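Local coordinates for protein adenine Deaminase (Enterococcus faecalis, PDB 2ICS) that uses two zinc ions per subunit as an amidohydrolase-superfamily esterase that removes the acetyl group from acetyl-(R)-mandelate in vitro, though with very low efficiency, at residues L8-Q13 with K41-L46; P19-I24 with A33-G38; N96-Y101 with Q144-F149; V115-W120 with S132-S137. One frame throughout, in Å; residues are numbered along the deposited sequence.

Interaction 1. Residues L8-Q13 with K41-L46; sequences LIKNGQ and KETIHL
K10 lies alongside H45 in a parallel pair of strands, 8-10 and 42-45, whose axes approach to 4.7 Å. L8 and K10 carry the ladder on one strand: the N-H of each donates to a carbonyl of the other strand, E42 O and I44 O, and each carbonyl receives a backbone N-H in return, from I44 and L46. The K10 side chain starts with CB beside the I44 carbonyl oxygen and 4.1 Å from H45 ND1. CG comes next, resting 3.7 Å from T43 CG2. The chain bends at chi2 (-97°), which sets CD, and at chi3 (-70°), which sets CE; NZ, beyond, leads away from the partner strand to the carbonyl of I36 and the carboxylate of E21. On the other face, I9 CG2 meets L46 CD1 at 3.7 Å, the two side chains crossing obliquely. At the corner that follows, N11 ND2 donates to L46 O over 3.1 Å, coming from above the carbonyl plane. Strand 42-45 thereby adds a parallel edge to an otherwise antiparallel four-stranded sheet, part of the small beta domain that accompanies the TIM barrel in amidohydrolases.

Interaction 2. Residues P19-I24 with A33-G38; sequences PVEIAI and AATISG
E21 and A33 face each other as an antiparallel hydrogen-bonded pair, E21 N donating to A33 O over 2.7 Å and A33 N to E21 O over 3.1 Å, before the second chain turns away at A34. From there on the E21 side chain takes over from the backbone. Its CB leans on the A33 carbonyl oxygen, and its CG presses to 3.1 Å from A34 O. Extended beyond CG (chi2 -156°), the side chain carries its carboxylate to the backbone of T35 and I36. There OE1 accepts the N-H of I36, the donor reaching this oxygen on its anti side, 32° out of the carboxylate plane; the modelled 2.5 Å from I36 N to E21 OE1 is shorter than usual and its exact value doubtful. With K10 as the second partner of OE1, a backbone N-H and a positive charge share one oxygen of a buried residue, which would be expected to keep the carboxylate ionised. I36 answers with its own side chain: CD1, anti to CA (chi2 -180°), reaches the E21 carbonyl, 3.1 Å from E21 O, a tight approach for a methyl, and ends 4.0 Å from A23 CB. At the other end of the contact, A34 packs on P19, with A34 CA making a C-H...O contact to P19 O at 3.4 Å. Strands 19-25 and 28-33 form a beta hairpin, and these contacts lie at its open end, where the outgoing chain crosses the sheet face bearing L8, E21 and A23 on its way to the far edge strand, 42-45.

Interaction 3. Residues N96-Y101 with Q144-F149; sequences NIHEFY and QELPDF
L146 wedges its two methyl groups between the rings of H98 and Y101. CD1 lies over one face of the imidazole, 4.0 Å from its centroid, and CD2 over one face of the phenol, 3.8 Å from that centroid; both are CH-pi contacts. Beside this wedge H98 NE2 donates to E145 OE1 over 2.8 Å, meeting the oxygen on its anti side. Imidazole and carboxylate are nearly coplanar, 18° apart, so E145 closes on the edge of the histidine while L146 covers a face. At its edge, Y101 turns to F149: Y101 CD1 comes to 3.3 Å from F149 CG, over the face of the phenyl ring, in an offset edge-to-face pair with planes at 69°. F149 in turn points its own edge at F100, where F149 CZ sits 3.8 Å from F100 CE2 over one face in a T-shaped pair with planes at 81°. I97 CG1 fills in at the rim of the F149 ring, 4.0 Å from F149 CE2. The side chains of Y101 and F149 slide past each other in opposite directions. Further out, the ring of F64 meets F100, V111 touches both F100 and F149, and the backbone of F149 is hydrogen-bonded to G113. The contact thus joins the start of helix 97-105 to the chain leaving helix 136-145, two successive outer helices of the barrel, over strand 110-114 and just ahead of strand 150-152.

Interaction 4. Residues V115-W120 with S132-S137; sequences VNISKW and SKVQAS
In the long connection between barrel strand 110-114 and helix 136-145, K119 and K133 fasten the outgoing chain to the chain entering the helix. K119 N donates to K133 O over 2.8 Å at 166°, with the donor tilted 29° from the carbonyl plane. The K119 side chain starts off on the same oxygen: chi1 of 64° puts CG between the backbone N and the carbonyl carbon, 3.4 Å from K133 O. S118 OG, anti to its backbone N, lies 3.3 Å from K133 CB and finds its hydrogen-bond partner in the carbonyl of E127. Just before this, N116 makes an Asx turn, its OD1 accepting the N-H of S118 over 3.2 Å, at the corner from which the I117 carbonyl points to the other segment. V134 CA approaches that carbonyl oxygen in a C-H...O contact. A water lies 2.7 Å from I117 O and 3.2 Å from Q135 O, placed to donate to either, though it has more acceptors near than protons. Q135 occupies the N-cap position of helix 136-145, so the water may link the loop to the residue at the helix start. I117 CB and V134 CG1 also pack at 4.2 Å. The apolar side chains continue onto the neighbouring helix 168-178, I117 touching I176 and V134 touching L172.

In the fold
Interactions 1 and 2 share one sheet, their centres 8 Å apart, and interaction 2 is nested inside the chain loop that interaction 1 closes; backbone bonds between strands 5-13 and 19-25 join them. Interactions 3 and 4 form a second pair, with centres 14 Å apart, both using helix 136-145, one at each end, and linked through N96 ND2 and W120 O. The two pairs belong to different domains: interactions 1 and 4 have centres 47 Å apart. The barrel pair lies nearer the zinc site, the F100 side chain being about 12 Å and that of I117 about 13 Å from a zinc ion; interactions 1 and 2 are remote from it.

Interaction 1. Residues L8-Q13 with K41-L46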
loop_
_atom_site.group_PDB
_atom_site.type_symbol
_atom_site.label_atom_id
_atom_site.label_comp_id
_atom_site.label_asym_id
_atom_site.label_seq_id
_atom_site.Cartn_x
_atom_site.Cartn_y
_atom_site.Cartn_z
ATOM N N LEU A 8 -12.568 24.729 -2.918
ATOM C CA LEU A 8 -13.197 24.352 -4.167
ATOM C C LEU A 8 -12.108 24.152 -5.212
ATOM O O LEU A 8 -11.239 25.003 -5.382
ATOM C CB LEU A 8 -14.168 25.450 -4.601
ATOM C CG LEU A 8 -15.122 25.143 -5.752
ATOM C CD1 LEU A 8 -15.937 23.894 -5.433
ATOM C CD2 LEU A 8 -16.035 26.352 -5.972
ATOM N N ILE A 9 -12.156 23.017 -5.901
ATOM C CA ILE A 9 -11.166 22.686 -6.919
ATOM C C ILE A 9 -11.866 22.599 -8.271
ATOM O O ILE A 9 -12.767 21.780 -8.462
ATOM C CB ILE A 9 -10.487 21.349 -6.571
ATOM C CG1 ILE A 9 -9.904 21.437 -5.156
ATOM C CG2 ILE A 9 -9.389 21.037 -7.562
ATOM C CD1 ILE A 9 -9.614 20.096 -4.532
ATOM N N LYS A 10 -11.444 23.444 -9.205
ATOM C CA LYS A 10 -12.065 23.502 -10.524
ATOM C C LYS A 10 -11.156 23.083 -11.673
ATOM O O LYS A 10 -9.931 23.043 -11.539
ATOM C CB LYS A 10 -12.550 24.929 -10.797
ATOM C CG LYS A 10 -13.066 25.660 -9.569
ATOM C CD LYS A 10 -14.575 25.590 -9.438
ATOM C CE LYS A 10 -15.264 26.418 -10.517
ATOM N NZ LYS A 10 -16.741 26.451 -10.309
ATOM N N ASN A 11 -11.789 22.779 -12.805
ATOM C CA ASN A 11 -11.111 22.395 -14.038
ATOM C C ASN A 11 -10.362 21.066 -13.993
ATOM O O ASN A 11 -9.476 20.812 -14.805
ATOM C CB ASN A 11 -10.161 23.516 -14.468
ATOM C CG ASN A 11 -10.195 23.757 -15.962
ATOM O OD1 ASN A 11 -11.270 23.818 -16.563
ATOM N ND2 ASN A 11 -9.025 23.908 -16.571
ATOM N N GLY A 12 -10.733 20.211 -13.053
ATOM C CA GLY A 12 -10.078 18.925 -12.952
ATOM C C GLY A 12 -10.659 17.894 -13.903
ATOM O O GLY A 12 -11.699 18.108 -14.526
ATOM N N GLN A 13 -9.979 16.760 -14.001
ATOM C CA GLN A 13 -10.403 15.676 -14.872
ATOM C C GLN A 13 -9.939 14.370 -14.247
ATOM O O GLN A 13 -8.835 14.300 -13.719
ATOM C CB GLN A 13 -9.753 15.840 -16.241
ATOM C CG GLN A 13 -10.110 14.764 -17.230
ATOM C CD GLN A 13 -9.206 14.778 -18.441
ATOM O OE1 GLN A 13 -9.433 14.047 -19.406
ATOM N NE2 GLN A 13 -8.166 15.602 -18.394
ATOM N N LYS A 41 -13.861 29.746 0.756
ATOM C CA LYS A 41 -12.736 30.508 1.290
ATOM C C LYS A 41 -11.636 30.623 0.248
ATOM O O LYS A 41 -11.114 31.707 -0.009
ATOM C CB LYS A 41 -12.179 29.825 2.543
ATOM C CG LYS A 41 -13.143 29.786 3.720
ATOM C CD LYS A 41 -13.395 31.176 4.293
ATOM C CE LYS A 41 -12.159 31.750 4.984
ATOM N NZ LYS A 41 -11.012 31.990 4.057
ATOM N N GLU A 42 -11.278 29.490 -0.345
ATOM C CA GLU A 42 -10.248 29.469 -1.367
ATOM C C GLU A 42 -10.705 28.572 -2.509
ATOM O O GLU A 42 -11.389 27.569 -2.291
ATOM C CB GLU A 42 -8.924 28.954 -0.794
ATOM C CG GLU A 42 -7.705 29.442 -1.568
ATOM C CD GLU A 42 -6.403 28.853 -1.062
ATOM O OE1 GLU A 42 -6.212 28.796 0.172
ATOM O OE2 GLU A 42 -5.563 28.457 -1.900
ATOM N N THR A 43 -10.328 28.945 -3.725
ATOM C CA THR A 43 -10.695 28.180 -4.906
ATOM C C THR A 43 -9.461 27.929 -5.752
ATOM O O THR A 43 -8.701 28.849 -6.041
ATOM C CB THR A 43 -11.743 28.932 -5.755
ATOM O OG1 THR A 43 -12.937 29.111 -4.984
ATOM C CG2 THR A 43 -12.076 28.149 -7.027
ATOM N N ILE A 44 -9.257 26.676 -6.138
ATOM C CA ILE A 44 -8.111 26.317 -6.958
ATOM C C ILE A 44 -8.558 26.111 -8.400
ATOM O O ILE A 44 -9.549 25.428 -8.663
ATOM C CB ILE A 44 -7.439 25.023 -6.450
ATOM C CG1 ILE A 44 -6.869 25.250 -5.046
ATOM C CG2 ILE A 44 -6.335 24.592 -7.412
ATOM C CD1 ILE A 44 -6.209 24.017 -4.447
ATOM N N HIS A 45 -7.824 26.717 -9.327
ATOM C CA HIS A 45 -8.134 26.607 -10.745
ATOM C C HIS A 45 -7.011 25.843 -11.429
ATOM O O HIS A 45 -5.984 26.412 -11.785
ATOM C CB HIS A 45 -8.292 28.005 -11.350
ATOM C CG HIS A 45 -9.411 28.794 -10.744
ATOM N ND1 HIS A 45 -10.735 28.564 -11.053
ATOM C CD2 HIS A 45 -9.410 29.765 -9.801
ATOM C CE1 HIS A 45 -11.500 29.359 -10.327
ATOM N NE2 HIS A 45 -10.721 30.098 -9.557
ATOM N N LEU A 46 -7.216 24.542 -11.599
ATOM C CA LEU A 46 -6.221 23.682 -12.225
ATOM C C LEU A 46 -6.019 24.008 -13.698
ATOM O O LEU A 46 -6.903 24.561 -14.349
ATOM C CB LEU A 46 -6.641 22.215 -12.076
ATOM C CG LEU A 46 -6.844 21.766 -10.627
ATOM C CD1 LEU A 46 -7.451 20.381 -10.592
ATOM C CD2 LEU A 46 -5.514 21.799 -9.897
#

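Interaction 2. Residues P19-I24 with A33-G38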
loop_
_atom_site.group_PDB
_atom_site.type_symbol
_atom_site.label_atom_id
_atom_site.label_comp_id
_atom_site.label_asym_id
_atom_site.label_seq_id
_atom_site.Cartn_x
_atom_site.Cartn_y
_atom_site.Cartn_z
ATOM N N PRO A 19 -14.791 15.275 -16.606
ATOM C CA PRO A 19 -14.593 16.602 -16.018
ATOM C C PRO A 19 -15.028 16.528 -14.564
ATOM O O PRO A 19 -16.073 15.948 -14.262
ATOM C CB PRO A 19 -15.528 17.495 -16.839
ATOM C CG PRO A 19 -15.711 16.742 -18.129
ATOM C CD PRO A 19 -15.813 15.320 -17.664
ATOM N N VAL A 20 -14.247 17.106 -13.658
ATOM C CA VAL A 20 -14.622 17.053 -12.255
ATOM C C VAL A 20 -14.216 18.284 -11.452
ATOM O O VAL A 20 -13.194 18.914 -11.722
ATOM C CB VAL A 20 -14.025 15.791 -11.580
ATOM C CG1 VAL A 20 -12.524 15.938 -11.424
ATOM C CG2 VAL A 20 -14.677 15.560 -10.242
ATOM N N GLU A 21 -15.050 18.626 -10.473
ATOM C CA GLU A 21 -14.807 19.747 -9.576
ATOM C C GLU A 21 -15.203 19.218 -8.205
ATOM O O GLU A 21 -16.207 18.521 -8.076
ATOM C CB GLU A 21 -15.671 20.959 -9.946
ATOM C CG GLU A 21 -15.556 21.380 -11.409
ATOM C CD GLU A 21 -15.903 22.847 -11.640
ATOM O OE1 GLU A 21 -16.822 23.363 -10.964
ATOM O OE2 GLU A 21 -15.260 23.478 -12.510
ATOM N N ILE A 22 -14.410 19.535 -7.188
ATOM C CA ILE A 22 -14.691 19.055 -5.841
ATOM C C ILE A 22 -14.869 20.197 -4.844
ATOM O O ILE A 22 -14.091 21.145 -4.825
ATOM C CB ILE A 22 -13.555 18.116 -5.332
ATOM C CG1 ILE A 22 -13.408 16.903 -6.256
ATOM C CG2 ILE A 22 -13.860 17.634 -3.925
ATOM C CD1 ILE A 22 -12.691 17.187 -7.554
ATOM N N ALA A 23 -15.904 20.090 -4.016
ATOM C CA ALA A 23 -16.194 21.095 -2.998
ATOM C C ALA A 23 -15.873 20.491 -1.637
ATOM O O ALA A 23 -16.328 19.398 -1.317
ATOM C CB ALA A 23 -17.664 21.501 -3.070
ATOM N N ILE A 24 -15.096 21.211 -0.834
ATOM C CA ILE A 24 -14.691 20.721 0.479
ATOM C C ILE A 24 -15.073 21.634 1.644
ATOM O O ILE A 24 -14.961 22.859 1.555
ATOM C CB ILE A 24 -13.158 20.518 0.519
ATOM C CG1 ILE A 24 -12.751 19.458 -0.507
ATOM C CG2 ILE A 24 -12.712 20.137 1.921
ATOM C CD1 ILE A 24 -11.250 19.343 -0.711
ATOM N N ALA A 33 -18.930 17.214 -8.850
ATOM C CA ALA A 33 -19.675 17.294 -10.098
ATOM C C ALA A 33 -18.782 17.844 -11.196
ATOM O O ALA A 33 -17.702 18.359 -10.918
ATOM C CB ALA A 33 -20.902 18.194 -9.922
ATOM N N ALA A 34 -19.234 17.733 -12.441
ATOM C CA ALA A 34 -18.463 18.237 -13.570
ATOM C C ALA A 34 -18.282 19.745 -13.399
ATOM O O ALA A 34 -17.267 20.316 -13.805
ATOM C CB ALA A 34 -19.185 17.932 -14.876
ATOM N N THR A 35 -19.274 20.381 -12.787
ATOM C CA THR A 35 -19.223 21.815 -12.538
ATOM C C THR A 35 -19.912 22.148 -11.221
ATOM O O THR A 35 -21.034 21.709 -10.965
ATOM C CB THR A 35 -19.894 22.613 -13.679
ATOM O OG1 THR A 35 -19.112 22.483 -14.875
ATOM C CG2 THR A 35 -19.999 24.091 -13.316
ATOM N N ILE A 36 -19.223 22.913 -10.381
ATOM C CA ILE A 36 -19.770 23.318 -9.094
ATOM C C ILE A 36 -19.720 24.833 -8.964
ATOM O O ILE A 36 -18.645 25.425 -8.867
ATOM C CB ILE A 36 -18.978 22.713 -7.915
ATOM C CG1 ILE A 36 -19.018 21.184 -7.986
ATOM C CG2 ILE A 36 -19.564 23.208 -6.594
ATOM C CD1 ILE A 36 -18.275 20.500 -6.866
ATOM N N SER A 37 -20.888 25.460 -8.969
ATOM C CA SER A 37 -20.958 26.905 -8.836
ATOM C C SER A 37 -21.296 27.236 -7.390
ATOM O O SER A 37 -22.437 27.069 -6.951
ATOM C CB SER A 37 -22.027 27.475 -9.766
ATOM O OG SER A 37 -22.047 28.888 -9.696
ATOM N N GLY A 38 -20.293 27.690 -6.648
ATOM C CA GLY A 38 -20.510 28.030 -5.257
ATOM C C GLY A 38 -19.398 28.887 -4.694
ATOM O O GLY A 38 -18.373 29.106 -5.342
#

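Interaction 3. Residues N96-Y101 with Q144-F149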
loop_
_atom_site.group_PDB
_atom_site.type_symbol
_atom_site.label_atom_id
_atom_site.label_comp_id
_atom_site.label_asym_id
_atom_site.label_seq_id
_atom_site.Cartn_x
_atom_site.Cartn_y
_atom_site.Cartn_z
ATOM N N ASN A 96 6.111 -1.432 21.038
ATOM C CA ASN A 96 6.659 -0.163 20.572
ATOM C C ASN A 96 5.751 0.645 19.649
ATOM O O ASN A 96 6.122 1.725 19.197
ATOM C CB ASN A 96 8.023 -0.391 19.906
ATOM C CG ASN A 96 8.027 -1.571 18.933
ATOM O OD1 ASN A 96 7.050 -2.319 18.820
ATOM N ND2 ASN A 96 9.142 -1.746 18.232
ATOM N N ILE A 97 4.548 0.147 19.399
ATOM C CA ILE A 97 3.621 0.843 18.515
ATOM C C ILE A 97 3.174 2.211 19.054
ATOM O O ILE A 97 2.871 3.127 18.279
ATOM C CB ILE A 97 2.390 -0.041 18.224
ATOM C CG1 ILE A 97 1.568 0.578 17.094
ATOM C CG2 ILE A 97 1.560 -0.220 19.495
ATOM C CD1 ILE A 97 0.608 -0.387 16.449
ATOM N N HIS A 98 3.140 2.352 20.376
ATOM C CA HIS A 98 2.742 3.615 20.987
ATOM C C HIS A 98 3.759 4.713 20.700
ATOM O O HIS A 98 3.389 5.846 20.391
ATOM C CB HIS A 98 2.561 3.438 22.494
ATOM C CG HIS A 98 1.197 2.959 22.881
ATOM N ND1 HIS A 98 0.097 3.790 22.909
ATOM C CD2 HIS A 98 0.746 1.728 23.219
ATOM C CE1 HIS A 98 -0.971 3.092 23.247
ATOM N NE2 HIS A 98 -0.606 1.837 23.440
ATOM N N GLU A 99 5.039 4.378 20.794
ATOM C CA GLU A 99 6.083 5.353 20.521
ATOM C C GLU A 99 5.970 5.780 19.059
ATOM O O GLU A 99 6.216 6.936 18.712
ATOM C CB GLU A 99 7.459 4.742 20.770
ATOM C CG GLU A 99 8.583 5.757 20.784
ATOM C CD GLU A 99 9.948 5.107 20.756
ATOM O OE1 GLU A 99 10.066 3.956 21.234
ATOM O OE2 GLU A 99 10.905 5.749 20.268
ATOM N N PHE A 100 5.598 4.830 18.204
ATOM C CA PHE A 100 5.439 5.093 16.777
ATOM C C PHE A 100 4.194 5.949 16.561
ATOM O O PHE A 100 4.220 6.921 15.805
ATOM C CB PHE A 100 5.331 3.760 16.018
ATOM C CG PHE A 100 5.013 3.900 14.546
ATOM C CD1 PHE A 100 5.428 5.015 13.823
ATOM C CD2 PHE A 100 4.322 2.890 13.880
ATOM C CE1 PHE A 100 5.159 5.125 12.450
ATOM C CE2 PHE A 100 4.048 2.986 12.512
ATOM C CZ PHE A 100 4.468 4.109 11.794
ATOM N N TYR A 101 3.114 5.593 17.247
ATOM C CA TYR A 101 1.855 6.321 17.142
ATOM C C TYR A 101 2.000 7.809 17.465
ATOM O O TYR A 101 1.453 8.658 16.759
ATOM C CB TYR A 101 0.813 5.705 18.075
ATOM C CG TYR A 101 -0.500 6.458 18.113
ATOM C CD1 TYR A 101 -1.361 6.455 17.017
ATOM C CD2 TYR A 101 -0.877 7.179 19.244
ATOM C CE1 TYR A 101 -2.570 7.152 17.049
ATOM C CE2 TYR A 101 -2.082 7.880 19.285
ATOM C CZ TYR A 101 -2.923 7.863 18.188
ATOM O OH TYR A 101 -4.115 8.553 18.232
ATOM N N GLN A 144 -7.109 -2.686 20.887
ATOM C CA GLN A 144 -8.130 -2.025 21.696
ATOM C C GLN A 144 -7.639 -0.668 22.189
ATOM O O GLN A 144 -8.438 0.211 22.523
ATOM C CB GLN A 144 -8.511 -2.905 22.891
ATOM C CG GLN A 144 -8.989 -4.293 22.496
ATOM C CD GLN A 144 -9.297 -5.178 23.695
ATOM O OE1 GLN A 144 -8.977 -4.836 24.834
ATOM N NE2 GLN A 144 -9.915 -6.327 23.437
ATOM N N GLU A 145 -6.321 -0.499 22.221
ATOM C CA GLU A 145 -5.717 0.745 22.683
ATOM C C GLU A 145 -5.630 1.840 21.622
ATOM O O GLU A 145 -5.720 3.026 21.943
ATOM C CB GLU A 145 -4.317 0.459 23.247
ATOM C CG GLU A 145 -4.332 -0.179 24.633
ATOM C CD GLU A 145 -3.007 -0.824 25.008
ATOM O OE1 GLU A 145 -1.954 -0.159 24.890
ATOM O OE2 GLU A 145 -3.022 -2.001 25.430
ATOM N N LEU A 146 -5.453 1.451 20.362
ATOM C CA LEU A 146 -5.348 2.429 19.283
ATOM C C LEU A 146 -6.209 2.047 18.078
ATOM O O LEU A 146 -5.690 1.698 17.021
ATOM C CB LEU A 146 -3.885 2.566 18.851
ATOM C CG LEU A 146 -2.883 2.996 19.925
ATOM C CD1 LEU A 146 -1.467 2.813 19.409
ATOM C CD2 LEU A 146 -3.128 4.443 20.324
ATOM N N PRO A 147 -7.544 2.107 18.226
ATOM C CA PRO A 147 -8.469 1.764 17.141
ATOM C C PRO A 147 -8.353 2.728 15.960
ATOM O O PRO A 147 -8.611 2.355 14.814
ATOM C CB PRO A 147 -9.843 1.861 17.805
ATOM C CG PRO A 147 -9.555 1.679 19.262
ATOM C CD PRO A 147 -8.285 2.449 19.450
ATOM N N ASP A 148 -7.970 3.968 16.250
ATOM C CA ASP A 148 -7.828 4.991 15.218
ATOM C C ASP A 148 -6.486 4.899 14.495
ATOM O O ASP A 148 -6.188 5.723 13.629
ATOM C CB ASP A 148 -7.945 6.391 15.834
ATOM C CG ASP A 148 -9.202 6.571 16.673
ATOM O OD1 ASP A 148 -10.313 6.304 16.157
ATOM O OD2 ASP A 148 -9.073 6.991 17.848
ATOM N N PHE A 149 -5.673 3.909 14.844
ATOM C CA PHE A 149 -4.365 3.782 14.225
ATOM C C PHE A 149 -4.080 2.397 13.664
ATOM O O PHE A 149 -3.580 2.268 12.551
ATOM C CB PHE A 149 -3.280 4.152 15.235
ATOM C CG PHE A 149 -1.899 4.197 14.650
ATOM C CD1 PHE A 149 -1.559 5.167 13.711
ATOM C CD2 PHE A 149 -0.942 3.261 15.025
ATOM C CE1 PHE A 149 -0.285 5.205 13.151
ATOM C CE2 PHE A 149 0.341 3.289 14.471
ATOM C CZ PHE A 149 0.668 4.265 13.531
#

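Interaction 4. Residues V115-W120 with S132-S137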
loop_
_atom_site.group_PDB
_atom_site.type_symbol
_atom_site.label_atom_id
_atom_site.label_comp_id
_atom_site.label_asym_id
_atom_site.label_seq_id
_atom_site.Cartn_x
_atom_site.Cartn_y
_atom_site.Cartn_z
ATOM N N VAL A 115 -0.065 -3.993 13.222
ATOM C CA VAL A 115 0.756 -4.377 14.356
ATOM C C VAL A 115 1.359 -5.740 14.063
ATOM O O VAL A 115 0.656 -6.666 13.671
ATOM C CB VAL A 115 -0.072 -4.423 15.666
ATOM C CG1 VAL A 115 -1.276 -5.323 15.493
ATOM C CG2 VAL A 115 0.799 -4.914 16.815
ATOM N N ASN A 116 2.672 -5.846 14.224
ATOM C CA ASN A 116 3.378 -7.099 13.979
ATOM C C ASN A 116 2.929 -8.062 15.063
ATOM O O ASN A 116 2.793 -7.662 16.213
ATOM C CB ASN A 116 4.886 -6.874 14.095
ATOM C CG ASN A 116 5.698 -7.905 13.339
ATOM O OD1 ASN A 116 5.551 -9.114 13.539
ATOM N ND2 ASN A 116 6.576 -7.426 12.464
ATOM N N ILE A 117 2.697 -9.324 14.717
ATOM C CA ILE A 117 2.272 -10.283 15.731
ATOM C C ILE A 117 3.379 -10.523 16.755
ATOM O O ILE A 117 3.129 -11.070 17.826
ATOM C CB ILE A 117 1.845 -11.621 15.105
ATOM C CG1 ILE A 117 2.988 -12.208 14.275
ATOM C CG2 ILE A 117 0.603 -11.408 14.260
ATOM C CD1 ILE A 117 2.704 -13.600 13.759
ATOM N N SER A 118 4.601 -10.114 16.420
ATOM C CA SER A 118 5.741 -10.243 17.332
ATOM C C SER A 118 5.842 -8.905 18.082
ATOM O O SER A 118 6.079 -7.862 17.469
ATOM C CB SER A 118 7.025 -10.506 16.545
ATOM O OG SER A 118 8.090 -10.833 17.418
ATOM N N LYS A 119 5.668 -8.943 19.400
ATOM C CA LYS A 119 5.670 -7.734 20.229
ATOM C C LYS A 119 6.698 -6.627 19.984
ATOM O O LYS A 119 6.411 -5.460 20.254
ATOM C CB LYS A 119 5.677 -8.104 21.719
ATOM C CG LYS A 119 6.909 -8.836 22.240
ATOM C CD LYS A 119 6.858 -8.873 23.774
ATOM C CE LYS A 119 7.995 -9.676 24.399
ATOM N NZ LYS A 119 7.757 -11.151 24.340
ATOM N N TRP A 120 7.885 -6.958 19.485
ATOM C CA TRP A 120 8.870 -5.908 19.237
ATOM C C TRP A 120 8.991 -5.531 17.765
ATOM O O TRP A 120 9.894 -4.794 17.375
ATOM C CB TRP A 120 10.247 -6.307 19.783
ATOM C CG TRP A 120 10.283 -6.359 21.280
ATOM C CD1 TRP A 120 10.239 -7.475 22.065
ATOM C CD2 TRP A 120 10.305 -5.241 22.173
ATOM N NE1 TRP A 120 10.229 -7.121 23.393
ATOM C CE2 TRP A 120 10.269 -5.754 23.487
ATOM C CE3 TRP A 120 10.350 -3.851 21.989
ATOM C CZ2 TRP A 120 10.274 -4.927 24.617
ATOM C CZ3 TRP A 120 10.356 -3.026 23.113
ATOM C CH2 TRP A 120 10.319 -3.570 24.412
ATOM N N SER A 132 7.955 -16.923 21.798
ATOM C CA SER A 132 7.490 -16.264 23.013
ATOM C C SER A 132 7.176 -14.798 22.731
ATOM O O SER A 132 6.382 -14.179 23.439
ATOM C CB SER A 132 8.542 -16.370 24.125
ATOM O OG SER A 132 9.750 -15.722 23.764
ATOM N N LYS A 133 7.800 -14.250 21.690
ATOM C CA LYS A 133 7.588 -12.856 21.311
ATOM C C LYS A 133 6.211 -12.649 20.695
ATOM O O LYS A 133 5.722 -11.522 20.610
ATOM C CB LYS A 133 8.643 -12.407 20.304
ATOM C CG LYS A 133 10.074 -12.417 20.812
ATOM C CD LYS A 133 11.014 -11.953 19.701
ATOM C CE LYS A 133 12.463 -11.944 20.134
ATOM N NZ LYS A 133 13.346 -11.506 19.014
ATOM N N VAL A 134 5.592 -13.741 20.266
ATOM C CA VAL A 134 4.279 -13.682 19.641
ATOM C C VAL A 134 3.163 -13.938 20.650
ATOM O O VAL A 134 2.646 -15.054 20.743
ATOM C CB VAL A 134 4.173 -14.719 18.498
ATOM C CG1 VAL A 134 2.783 -14.689 17.883
ATOM C CG2 VAL A 134 5.221 -14.424 17.439
ATOM N N GLN A 135 2.796 -12.901 21.400
ATOM C CA GLN A 135 1.735 -13.018 22.402
ATOM C C GLN A 135 0.417 -12.455 21.886
ATOM O O GLN A 135 0.297 -11.252 21.652
ATOM C CB GLN A 135 2.120 -12.278 23.687
ATOM C CG GLN A 135 3.286 -12.880 24.448
ATOM C CD GLN A 135 3.593 -12.125 25.735
ATOM O OE1 GLN A 135 2.757 -12.049 26.644
ATOM N NE2 GLN A 135 4.796 -11.560 25.816
ATOM N N ALA A 136 -0.570 -13.327 21.715
ATOM C CA ALA A 136 -1.881 -12.908 21.227
ATOM C C ALA A 136 -2.452 -11.783 22.088
ATOM O O ALA A 136 -3.006 -10.811 21.570
ATOM C CB ALA A 136 -2.841 -14.098 21.222
ATOM N N SER A 137 -2.307 -11.924 23.402
ATOM C CA SER A 137 -2.817 -10.936 24.341
ATOM C C SER A 137 -2.286 -9.543 24.082
ATOM O O SER A 137 -3.045 -8.574 24.082
ATOM C CB SER A 137 -2.471 -11.340 25.778
ATOM O OG SER A 137 -3.155 -12.526 26.141
HETATM O O HOH W 1 2.726 -9.857 20.163
#